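Local coordinates for bacterial transferase hexapeptide (Three repeats) family protein (Acinetobacter baumannii, PDB 4M9C), which acetylates a UDP-sugar amine in the biosynthesis of UDP-N,N'-diacetylbacillosamine, at the interface of chains A and B. Numbering follows the deposited sequence. Chains: chain A/B, Bacterial transferase hexapeptide (Three repeats) family protein.

The interface of chains A and B. Residues chain A 102-103, 120-121, 139; chain B 15-16, 46.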
loop_
_atom_site.group_PDB
_atom_site.type_symbol
_atom_site.label_atom_id
_atom_site.label_comp_id
_atom_site.label_asym_id
_atom_site.label_seq_id
_atom_site.Cartn_x
_atom_site.Cartn_y
_atom_site.Cartn_z
ATOM N N ASP A 102 0.919 -18.179 -5.118
ATOM C CA ASP A 102 0.666 -19.550 -5.591
ATOM C C ASP A 102 -0.760 -19.804 -6.078
ATOM O O ASP A 102 -1.711 -19.336 -5.475
ATOM C CB ASP A 102 0.942 -20.556 -4.472
ATOM C CG ASP A 102 2.401 -20.977 -4.395
ATOM O OD1 ASP A 102 3.182 -20.638 -5.316
ATOM O OD2 ASP A 102 2.755 -21.657 -3.405
ATOM N N GLU A 103 -0.895 -20.585 -7.144
ATOM C CA GLU A 103 -2.200 -21.110 -7.539
ATOM C C GLU A 103 -3.223 -19.993 -7.745
ATOM O O GLU A 103 -4.352 -20.068 -7.255
ATOM C CB GLU A 103 -2.721 -22.101 -6.492
ATOM C CG GLU A 103 -1.813 -23.309 -6.250
ATOM C CD GLU A 103 -1.764 -24.270 -7.432
ATOM O OE1 GLU A 103 -2.668 -24.215 -8.298
ATOM O OE2 GLU A 103 -0.817 -25.085 -7.491
ATOM N N SER A 120 -2.587 -16.396 -2.665
ATOM C CA SER A 120 -2.591 -17.798 -3.100
ATOM C C SER A 120 -3.970 -18.461 -3.155
ATOM O O SER A 120 -4.834 -18.186 -2.326
ATOM C CB SER A 120 -1.687 -18.638 -2.185
ATOM O OG SER A 120 -0.369 -18.128 -2.181
ATOM N N ASN A 121 -4.145 -19.364 -4.118
ATOM C CA ASN A 121 -5.358 -20.167 -4.210
ATOM C C ASN A 121 -6.552 -19.267 -4.461
ATOM O O ASN A 121 -7.454 -19.162 -3.632
ATOM C CB ASN A 121 -5.559 -20.992 -2.940
ATOM C CG ASN A 121 -4.502 -22.068 -2.783
ATOM O OD1 ASN A 121 -4.655 -23.183 -3.276
ATOM N ND2 ASN A 121 -3.405 -21.720 -2.140
ATOM N N ASP A 139 -7.838 -17.822 -1.060
ATOM C CA ASP A 139 -9.089 -18.566 -1.171
ATOM C C ASP A 139 -10.279 -17.715 -1.599
ATOM O O ASP A 139 -11.409 -17.986 -1.218
ATOM C CB ASP A 139 -9.382 -19.316 0.137
ATOM C CG ASP A 139 -8.300 -20.347 0.461
ATOM O OD1 ASP A 139 -8.086 -21.263 -0.359
ATOM O OD2 ASP A 139 -7.635 -20.215 1.509
ATOM N N LYS B 15 -0.971 -20.846 3.028
ATOM C CA LYS B 15 -0.807 -20.939 1.579
ATOM C C LYS B 15 -0.075 -19.717 1.026
ATOM O O LYS B 15 0.534 -19.767 -0.049
ATOM C CB LYS B 15 -2.157 -21.097 0.870
ATOM C CG LYS B 15 -2.999 -22.288 1.321
ATOM C CD LYS B 15 -4.422 -22.197 0.736
ATOM C CE LYS B 15 -5.473 -22.702 1.705
ATOM N NZ LYS B 15 -6.737 -23.048 0.984
ATOM N N GLU B 16 -0.166 -18.614 1.761
ATOM C CA GLU B 16 0.511 -17.372 1.394
ATOM C C GLU B 16 1.979 -17.419 1.840
ATOM O O GLU B 16 2.884 -16.960 1.138
ATOM C CB GLU B 16 -0.200 -16.193 2.070
ATOM C CG GLU B 16 0.596 -14.894 2.067
ATOM C CD GLU B 16 0.134 -13.913 3.146
ATOM O OE1 GLU B 16 -0.281 -14.362 4.243
ATOM O OE2 GLU B 16 0.193 -12.687 2.893
ATOM N N ASN B 46 -1.257 -27.593 -2.597
ATOM C CA ASN B 46 -0.448 -26.919 -3.607
ATOM C C ASN B 46 0.847 -27.679 -3.909
ATOM O O ASN B 46 1.896 -27.083 -4.154
ATOM C CB ASN B 46 -0.159 -25.464 -3.212
ATOM C CG ASN B 46 -1.435 -24.631 -3.048
ATOM O OD1 ASN B 46 -1.452 -23.639 -2.314
ATOM N ND2 ASN B 46 -2.506 -25.041 -3.722
HETATM O O HOH W 1 1.242 -22.425 -1.349
#
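The amides of A:Asn121 and B:Asn46 meet edge to edge and nearly coplanar, 18° apart. A:Asn121 ND2 gives a hydrogen bond to B:Asn46 OD1 at 2.7 Å, in the carbonyl plane and on a lone pair. B:Asn46 ND2 returns one to A:Asn121 OD1 at 2.9 Å. The pair fixes how both amides are turned. The aliphatic chain of B:Lys15 lies over one face of the A:Asn121 amide, with CD 3.5 Å from A:Asn121 CG, and the two side chains cross at about a right angle. The opposite face looks toward A:Glu103 CB. A:Glu103 CG lies against the face of the B:Asn46 amide on the side away from B:Lys15, 3.5 Å from B:Asn46 CG.

This patch joins loops of the left-handed beta-helix of chain A to the N-terminal domain of chain B. It is part of an interface in the deposited trimer, the usual assembly of this acetyltransferase family. B:Lys15, near the start of helix 14-24, reaches from A:Ser120 to A:Asp139. Its chain bends at chi3 (-144°), and its NZ forms a salt bridge with A:Asp139 OD1 on the syn side. A weaker bond reaches OD2. At the other end, A:Ser120 OG donates to B:Lys15 O at 2.8 Å from above the carbonyl plane. A:Asp102 N donates to the same hydroxyl, helping to position it. Water 1 bridges the chains. It lies 2.7 Å from A:Asp102 OD2. B:Lys15 O is 3.0 Å from water 1. Water 1 also bonds to B:Asn46 OD1, at 3.1 Å.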